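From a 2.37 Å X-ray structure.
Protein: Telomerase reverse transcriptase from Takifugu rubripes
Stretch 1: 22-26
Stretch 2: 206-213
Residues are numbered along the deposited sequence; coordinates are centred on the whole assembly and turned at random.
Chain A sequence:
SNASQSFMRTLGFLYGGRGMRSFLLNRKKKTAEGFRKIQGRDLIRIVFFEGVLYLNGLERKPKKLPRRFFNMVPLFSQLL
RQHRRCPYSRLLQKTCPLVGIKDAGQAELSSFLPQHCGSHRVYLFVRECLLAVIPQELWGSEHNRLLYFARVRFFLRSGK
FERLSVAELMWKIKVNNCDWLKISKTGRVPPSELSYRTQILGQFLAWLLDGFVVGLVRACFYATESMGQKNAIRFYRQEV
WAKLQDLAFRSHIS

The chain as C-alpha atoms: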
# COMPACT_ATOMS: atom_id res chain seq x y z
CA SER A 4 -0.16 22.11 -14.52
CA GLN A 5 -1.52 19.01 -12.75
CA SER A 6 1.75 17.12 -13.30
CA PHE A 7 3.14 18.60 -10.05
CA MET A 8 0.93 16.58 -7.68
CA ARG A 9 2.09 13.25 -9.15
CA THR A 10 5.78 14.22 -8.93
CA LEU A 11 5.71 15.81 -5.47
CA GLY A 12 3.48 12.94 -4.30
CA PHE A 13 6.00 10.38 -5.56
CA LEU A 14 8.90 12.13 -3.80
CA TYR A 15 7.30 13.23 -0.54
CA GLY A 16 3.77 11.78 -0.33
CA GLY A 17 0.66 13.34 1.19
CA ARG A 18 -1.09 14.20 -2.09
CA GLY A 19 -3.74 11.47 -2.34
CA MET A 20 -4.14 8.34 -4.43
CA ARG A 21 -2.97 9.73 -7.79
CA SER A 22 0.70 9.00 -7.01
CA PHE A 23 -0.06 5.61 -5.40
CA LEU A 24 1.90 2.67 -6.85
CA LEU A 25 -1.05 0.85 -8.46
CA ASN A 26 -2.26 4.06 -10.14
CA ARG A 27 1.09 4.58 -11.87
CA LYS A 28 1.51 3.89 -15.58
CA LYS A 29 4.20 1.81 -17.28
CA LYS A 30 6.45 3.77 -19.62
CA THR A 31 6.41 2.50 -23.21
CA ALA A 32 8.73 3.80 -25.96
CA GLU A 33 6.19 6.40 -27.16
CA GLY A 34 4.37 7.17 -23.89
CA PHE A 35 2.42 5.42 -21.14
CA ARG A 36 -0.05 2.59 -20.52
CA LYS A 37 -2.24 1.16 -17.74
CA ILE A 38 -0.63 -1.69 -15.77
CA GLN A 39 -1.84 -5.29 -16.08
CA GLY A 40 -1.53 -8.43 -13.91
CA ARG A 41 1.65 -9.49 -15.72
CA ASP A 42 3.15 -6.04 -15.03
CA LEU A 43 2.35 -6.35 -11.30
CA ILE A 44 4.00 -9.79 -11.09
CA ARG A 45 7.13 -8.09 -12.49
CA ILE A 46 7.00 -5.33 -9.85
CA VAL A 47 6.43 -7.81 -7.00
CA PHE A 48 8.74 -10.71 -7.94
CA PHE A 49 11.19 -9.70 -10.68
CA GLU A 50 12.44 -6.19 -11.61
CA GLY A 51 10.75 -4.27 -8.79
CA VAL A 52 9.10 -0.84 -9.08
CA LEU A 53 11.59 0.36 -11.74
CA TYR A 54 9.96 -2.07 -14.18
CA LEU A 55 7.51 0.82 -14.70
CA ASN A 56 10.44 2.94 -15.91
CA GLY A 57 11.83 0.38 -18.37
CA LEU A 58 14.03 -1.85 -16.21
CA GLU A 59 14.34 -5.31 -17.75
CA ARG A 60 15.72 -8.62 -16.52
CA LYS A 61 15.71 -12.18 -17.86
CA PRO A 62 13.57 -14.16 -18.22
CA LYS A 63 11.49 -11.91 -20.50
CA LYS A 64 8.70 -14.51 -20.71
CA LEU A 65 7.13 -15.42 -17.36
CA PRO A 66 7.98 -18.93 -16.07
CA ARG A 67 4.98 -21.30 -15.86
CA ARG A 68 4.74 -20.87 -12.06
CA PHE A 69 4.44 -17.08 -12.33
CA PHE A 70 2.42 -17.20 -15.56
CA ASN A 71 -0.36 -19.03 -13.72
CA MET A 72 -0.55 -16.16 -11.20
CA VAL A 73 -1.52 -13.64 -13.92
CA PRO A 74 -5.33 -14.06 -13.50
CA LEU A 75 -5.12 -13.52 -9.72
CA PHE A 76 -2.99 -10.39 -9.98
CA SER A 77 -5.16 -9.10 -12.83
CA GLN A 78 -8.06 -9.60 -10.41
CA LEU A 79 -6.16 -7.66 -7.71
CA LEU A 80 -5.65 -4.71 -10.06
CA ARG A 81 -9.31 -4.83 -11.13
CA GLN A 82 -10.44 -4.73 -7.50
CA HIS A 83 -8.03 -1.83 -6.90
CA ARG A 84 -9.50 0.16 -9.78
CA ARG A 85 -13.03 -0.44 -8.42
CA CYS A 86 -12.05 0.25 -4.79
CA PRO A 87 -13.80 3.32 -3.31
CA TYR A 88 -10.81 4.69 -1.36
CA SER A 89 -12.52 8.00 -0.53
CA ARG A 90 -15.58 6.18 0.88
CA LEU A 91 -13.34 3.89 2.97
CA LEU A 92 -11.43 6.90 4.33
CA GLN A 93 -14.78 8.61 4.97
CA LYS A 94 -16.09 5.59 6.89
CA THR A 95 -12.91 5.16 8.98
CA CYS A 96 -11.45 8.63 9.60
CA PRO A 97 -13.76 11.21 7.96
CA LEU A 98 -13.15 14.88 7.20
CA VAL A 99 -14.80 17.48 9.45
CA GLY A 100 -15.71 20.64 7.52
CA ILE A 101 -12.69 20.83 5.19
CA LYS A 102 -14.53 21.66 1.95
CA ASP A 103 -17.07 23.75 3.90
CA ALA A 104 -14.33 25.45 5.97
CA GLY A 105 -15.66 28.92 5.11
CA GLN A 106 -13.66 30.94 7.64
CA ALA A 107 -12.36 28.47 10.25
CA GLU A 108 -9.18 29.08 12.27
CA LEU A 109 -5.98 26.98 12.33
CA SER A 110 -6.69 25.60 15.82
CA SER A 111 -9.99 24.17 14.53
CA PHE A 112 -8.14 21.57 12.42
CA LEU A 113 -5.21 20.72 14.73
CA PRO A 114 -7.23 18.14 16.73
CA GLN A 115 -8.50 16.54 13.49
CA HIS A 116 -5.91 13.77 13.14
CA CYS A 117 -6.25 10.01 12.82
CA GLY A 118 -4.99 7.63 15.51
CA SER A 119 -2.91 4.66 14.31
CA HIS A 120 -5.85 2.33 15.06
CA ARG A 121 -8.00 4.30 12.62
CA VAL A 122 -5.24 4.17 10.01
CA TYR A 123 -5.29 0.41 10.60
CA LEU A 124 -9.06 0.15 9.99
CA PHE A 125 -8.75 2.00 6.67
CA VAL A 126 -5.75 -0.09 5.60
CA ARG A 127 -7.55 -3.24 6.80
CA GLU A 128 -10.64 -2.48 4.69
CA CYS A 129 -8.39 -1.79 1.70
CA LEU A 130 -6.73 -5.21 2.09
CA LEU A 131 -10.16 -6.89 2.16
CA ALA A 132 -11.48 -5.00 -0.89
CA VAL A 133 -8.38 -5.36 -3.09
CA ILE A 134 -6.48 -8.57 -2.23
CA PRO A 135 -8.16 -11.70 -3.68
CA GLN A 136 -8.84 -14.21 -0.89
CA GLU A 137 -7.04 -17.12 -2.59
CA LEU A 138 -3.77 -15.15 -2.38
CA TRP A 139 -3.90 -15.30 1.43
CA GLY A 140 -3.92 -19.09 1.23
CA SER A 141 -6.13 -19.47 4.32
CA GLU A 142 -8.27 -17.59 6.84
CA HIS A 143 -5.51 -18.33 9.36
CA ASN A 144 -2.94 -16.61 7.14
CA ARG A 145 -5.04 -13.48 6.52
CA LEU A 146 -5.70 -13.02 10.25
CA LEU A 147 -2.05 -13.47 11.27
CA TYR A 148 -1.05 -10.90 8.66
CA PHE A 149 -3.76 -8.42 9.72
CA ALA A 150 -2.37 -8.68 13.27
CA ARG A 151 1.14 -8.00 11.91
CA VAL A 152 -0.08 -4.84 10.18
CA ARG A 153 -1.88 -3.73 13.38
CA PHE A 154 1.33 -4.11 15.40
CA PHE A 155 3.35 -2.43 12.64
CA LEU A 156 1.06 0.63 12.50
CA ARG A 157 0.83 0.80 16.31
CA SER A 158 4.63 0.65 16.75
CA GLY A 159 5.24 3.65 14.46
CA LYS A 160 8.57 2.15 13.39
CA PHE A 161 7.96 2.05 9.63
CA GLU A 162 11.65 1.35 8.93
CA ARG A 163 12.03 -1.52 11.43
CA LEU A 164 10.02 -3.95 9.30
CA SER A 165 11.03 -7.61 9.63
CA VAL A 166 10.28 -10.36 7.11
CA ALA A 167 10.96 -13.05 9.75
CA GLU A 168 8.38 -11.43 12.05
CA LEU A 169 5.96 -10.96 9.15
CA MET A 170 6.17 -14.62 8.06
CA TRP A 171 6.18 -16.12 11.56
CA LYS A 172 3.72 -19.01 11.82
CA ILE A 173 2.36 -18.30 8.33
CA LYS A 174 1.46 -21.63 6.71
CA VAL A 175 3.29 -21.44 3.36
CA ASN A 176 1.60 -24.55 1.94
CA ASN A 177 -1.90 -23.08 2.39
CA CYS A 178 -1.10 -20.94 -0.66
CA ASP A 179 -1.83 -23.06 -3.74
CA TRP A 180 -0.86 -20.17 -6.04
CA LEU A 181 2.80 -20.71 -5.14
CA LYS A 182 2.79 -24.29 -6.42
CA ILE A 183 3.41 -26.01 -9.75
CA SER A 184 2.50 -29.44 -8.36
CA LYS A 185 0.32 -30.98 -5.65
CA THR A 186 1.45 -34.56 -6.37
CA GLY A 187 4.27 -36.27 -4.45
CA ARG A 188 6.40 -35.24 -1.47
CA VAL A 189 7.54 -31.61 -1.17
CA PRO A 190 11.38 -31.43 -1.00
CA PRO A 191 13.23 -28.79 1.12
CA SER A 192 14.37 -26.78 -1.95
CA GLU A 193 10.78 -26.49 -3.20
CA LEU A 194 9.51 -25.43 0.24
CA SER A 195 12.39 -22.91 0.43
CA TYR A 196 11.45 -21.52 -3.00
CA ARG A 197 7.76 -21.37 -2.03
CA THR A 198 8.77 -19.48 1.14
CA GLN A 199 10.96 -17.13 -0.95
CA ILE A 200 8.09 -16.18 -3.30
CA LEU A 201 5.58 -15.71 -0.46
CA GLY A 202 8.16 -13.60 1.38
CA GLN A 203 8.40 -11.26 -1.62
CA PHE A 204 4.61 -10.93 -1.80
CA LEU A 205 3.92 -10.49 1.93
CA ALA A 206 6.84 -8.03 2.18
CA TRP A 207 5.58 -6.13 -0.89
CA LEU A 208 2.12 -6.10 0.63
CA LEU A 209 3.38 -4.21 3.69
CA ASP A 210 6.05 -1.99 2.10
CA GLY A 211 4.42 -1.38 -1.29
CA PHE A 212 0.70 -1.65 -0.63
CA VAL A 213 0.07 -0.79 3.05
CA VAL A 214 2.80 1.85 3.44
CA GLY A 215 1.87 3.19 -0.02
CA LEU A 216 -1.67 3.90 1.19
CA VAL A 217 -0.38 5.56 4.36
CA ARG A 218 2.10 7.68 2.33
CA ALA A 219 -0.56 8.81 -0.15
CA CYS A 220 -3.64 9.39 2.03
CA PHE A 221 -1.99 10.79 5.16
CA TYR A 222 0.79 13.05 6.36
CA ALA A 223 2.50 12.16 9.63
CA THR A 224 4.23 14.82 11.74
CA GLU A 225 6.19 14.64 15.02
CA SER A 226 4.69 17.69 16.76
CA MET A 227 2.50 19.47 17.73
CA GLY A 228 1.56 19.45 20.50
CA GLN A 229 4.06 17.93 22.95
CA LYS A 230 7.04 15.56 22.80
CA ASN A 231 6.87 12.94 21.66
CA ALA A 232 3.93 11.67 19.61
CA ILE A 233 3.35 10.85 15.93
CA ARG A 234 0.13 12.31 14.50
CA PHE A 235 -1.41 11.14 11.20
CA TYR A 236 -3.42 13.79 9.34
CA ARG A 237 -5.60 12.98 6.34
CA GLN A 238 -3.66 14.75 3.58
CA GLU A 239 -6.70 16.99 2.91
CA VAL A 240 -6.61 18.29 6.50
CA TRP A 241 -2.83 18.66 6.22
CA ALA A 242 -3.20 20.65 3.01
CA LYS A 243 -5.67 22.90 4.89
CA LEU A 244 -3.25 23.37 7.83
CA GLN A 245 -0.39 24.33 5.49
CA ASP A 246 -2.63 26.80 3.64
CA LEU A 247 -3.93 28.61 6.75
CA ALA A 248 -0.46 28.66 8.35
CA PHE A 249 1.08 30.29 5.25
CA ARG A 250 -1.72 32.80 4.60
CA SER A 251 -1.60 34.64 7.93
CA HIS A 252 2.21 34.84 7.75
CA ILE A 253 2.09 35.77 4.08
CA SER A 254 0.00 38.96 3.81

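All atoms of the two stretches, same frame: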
# COMPACT_ATOMS: atom_id res chain seq x y z
N SER A 22 -0.69 9.45 -6.96
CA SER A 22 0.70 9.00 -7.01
C SER A 22 0.94 7.66 -6.30
O SER A 22 2.09 7.27 -6.06
CB SER A 22 1.64 10.09 -6.46
OG SER A 22 1.31 10.42 -5.12
N PHE A 23 -0.15 6.95 -5.99
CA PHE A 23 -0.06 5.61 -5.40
C PHE A 23 0.41 4.59 -6.44
O PHE A 23 -0.01 4.63 -7.60
CB PHE A 23 -1.42 5.20 -4.82
CG PHE A 23 -1.47 3.79 -4.30
CD1 PHE A 23 -0.70 3.42 -3.20
CD2 PHE A 23 -2.30 2.85 -4.89
CE1 PHE A 23 -0.75 2.12 -2.71
CE2 PHE A 23 -2.35 1.55 -4.40
CZ PHE A 23 -1.58 1.18 -3.31
N LEU A 24 1.27 3.68 -5.99
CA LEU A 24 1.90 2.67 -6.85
C LEU A 24 1.00 2.05 -7.93
O LEU A 24 1.37 2.03 -9.11
CB LEU A 24 2.54 1.56 -5.99
CG LEU A 24 3.10 0.30 -6.67
CD1 LEU A 24 4.16 0.61 -7.71
CD2 LEU A 24 3.63 -0.66 -5.62
N LEU A 25 -0.17 1.56 -7.54
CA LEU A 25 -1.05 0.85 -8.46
C LEU A 25 -1.79 1.76 -9.44
O LEU A 25 -2.44 1.28 -10.37
CB LEU A 25 -2.04 -0.04 -7.69
CG LEU A 25 -1.50 -1.19 -6.81
CD1 LEU A 25 -2.66 -1.98 -6.22
CD2 LEU A 25 -0.57 -2.11 -7.60
N ASN A 26 -1.69 3.07 -9.22
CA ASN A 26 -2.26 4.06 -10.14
C ASN A 26 -1.23 4.59 -11.13
O ASN A 26 -1.57 5.37 -12.02
CB ASN A 26 -2.90 5.22 -9.37
CG ASN A 26 -4.22 4.83 -8.72
OD1 ASN A 26 -4.87 3.88 -9.13
ND2 ASN A 26 -4.61 5.58 -7.70
N ALA A 206 5.99 -9.20 1.94
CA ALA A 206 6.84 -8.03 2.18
C ALA A 206 6.45 -6.86 1.29
O ALA A 206 6.46 -5.71 1.74
CB ALA A 206 8.31 -8.37 2.00
N TRP A 207 6.10 -7.15 0.03
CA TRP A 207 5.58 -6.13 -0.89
C TRP A 207 4.29 -5.57 -0.37
O TRP A 207 4.05 -4.36 -0.46
CB TRP A 207 5.35 -6.69 -2.29
CG TRP A 207 4.66 -5.71 -3.21
CD1 TRP A 207 5.25 -4.67 -3.93
CD2 TRP A 207 3.22 -5.63 -3.54
NE1 TRP A 207 4.30 -3.98 -4.65
CE2 TRP A 207 3.07 -4.50 -4.46
CE3 TRP A 207 2.09 -6.36 -3.17
CZ2 TRP A 207 1.83 -4.14 -4.98
CZ3 TRP A 207 0.85 -5.98 -3.70
CH2 TRP A 207 0.73 -4.90 -4.59
N LEU A 208 3.46 -6.45 0.17
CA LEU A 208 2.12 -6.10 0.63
C LEU A 208 2.17 -5.07 1.77
O LEU A 208 1.30 -4.21 1.87
CB LEU A 208 1.38 -7.36 1.06
CG LEU A 208 -0.14 -7.46 0.93
CD1 LEU A 208 -0.61 -7.10 -0.48
CD2 LEU A 208 -0.61 -8.86 1.30
N LEU A 209 3.20 -5.17 2.61
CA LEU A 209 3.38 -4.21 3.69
C LEU A 209 4.07 -2.94 3.20
O LEU A 209 3.57 -1.83 3.41
CB LEU A 209 4.14 -4.83 4.87
CG LEU A 209 4.19 -4.03 6.18
CD1 LEU A 209 2.80 -3.67 6.68
CD2 LEU A 209 4.95 -4.79 7.26
N ASP A 210 5.22 -3.11 2.54
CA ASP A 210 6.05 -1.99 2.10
C ASP A 210 5.45 -1.23 0.91
O ASP A 210 5.42 -0.00 0.90
CB ASP A 210 7.46 -2.47 1.76
CG ASP A 210 8.35 -1.36 1.25
OD1 ASP A 210 8.82 -0.54 2.08
OD2 ASP A 210 8.60 -1.30 0.03
N GLY A 211 4.99 -1.98 -0.09
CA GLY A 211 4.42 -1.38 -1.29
C GLY A 211 2.99 -0.96 -1.10
O GLY A 211 2.65 0.21 -1.29
N PHE A 212 2.14 -1.90 -0.71
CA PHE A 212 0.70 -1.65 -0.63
C PHE A 212 0.32 -0.84 0.62
O PHE A 212 -0.12 0.31 0.49
CB PHE A 212 -0.11 -2.95 -0.72
CG PHE A 212 -1.58 -2.74 -0.95
CD1 PHE A 212 -2.06 -2.41 -2.21
CD2 PHE A 212 -2.48 -2.86 0.10
CE1 PHE A 212 -3.42 -2.21 -2.42
CE2 PHE A 212 -3.84 -2.66 -0.10
CZ PHE A 212 -4.31 -2.33 -1.36
N VAL A 213 0.50 -1.42 1.80
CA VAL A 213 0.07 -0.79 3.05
C VAL A 213 0.72 0.57 3.29
O VAL A 213 0.03 1.57 3.47
CB VAL A 213 0.26 -1.74 4.26
CG1 VAL A 213 0.13 -0.99 5.58
CG2 VAL A 213 -0.75 -2.88 4.19

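The contact between residues 22-26 and the helix at 206-213 joins segments more than 180 residues apart in sequence, and it is a matter of packing alone: no hydrogen bond crosses it. Three consecutive residues, Phe 23, Leu 24 and Leu 25, supply the bumps on one side. On the other, Trp 207, Gly 211 and Phe 212 shape the surface that receives them, and together the two stretches bury 249 Å².

The short segment is held in a compact form by its own backbone. The amide N of Asn 26 donates to the carbonyl O of Phe 23 at 2.8 Å, closing a tight turn whose two middle residues, Leu 24 and Leu 25, both direct their CA-to-CB bonds toward the helix. Phe 23 leaves the backbone sideways, but its chi1 of 175° (t) carries the ring to the helix.

The hollow on the helix owes much to Gly 211. The backbones come nearest here, with 7.3 Å between Leu 24 CA and Gly 211 CA, and Leu 24 CD2 lies 4.5 Å from Gly 211 CA. The same methyl meets the indole of Trp 207 more closely, 3.5 Å from Leu 24 CD2 to Trp 207 NE1, approaching at the ring edge near its plane. The absence of a side chain at Gly 211 leaves room for the indole: a CB in ideal position on Gly 211 would fall 2.7 Å from Trp 207 NE1, a clash within the helix itself, whereas it would stand 3.7 Å from Leu 24 CD2. The space left at Gly 211 is thus needed by the indole, whose edge forms a wall beside Leu 24; the leucine itself would not be struck by such a CB.

Leu 25 lies across the two neighbouring aromatic side chains, one methyl reaching each. Leu 25 CD2 is 4.1 Å from Trp 207 CZ2, and Leu 25 CD1 is 3.9 Å from Phe 212 CE1. Both methyls sit near the plane of the ring they touch, at its edge, so the branched end of the leucine straddles the rims of the two rings and leaves their faces uncovered by it.

Phe 23 and Phe 212 complete the packing as an offset edge-to-face pair, the edge of Phe 23 directed toward the face of Phe 212. Their centroids are 5.8 Å apart and their planes meet at 72°, with Phe 23 CZ 3.8 Å from Phe 212 CD1. The Phe 23 ring also reaches the helix backbone: Phe 23 CE1 lies 3.7 Å from Phe 212 O, which sits at the ring edge near its plane, where the aromatic hydrogens carry a slight positive charge.

The helix is locally widened where it receives these groups. Trp 207 O accepts from Gly 211 N at 2.6 Å and from Phe 212 N at 3.1 Å, so the ordinary helical bond and the longer pi-type bond share one carbonyl. Val 213, by contrast, points away from the contact.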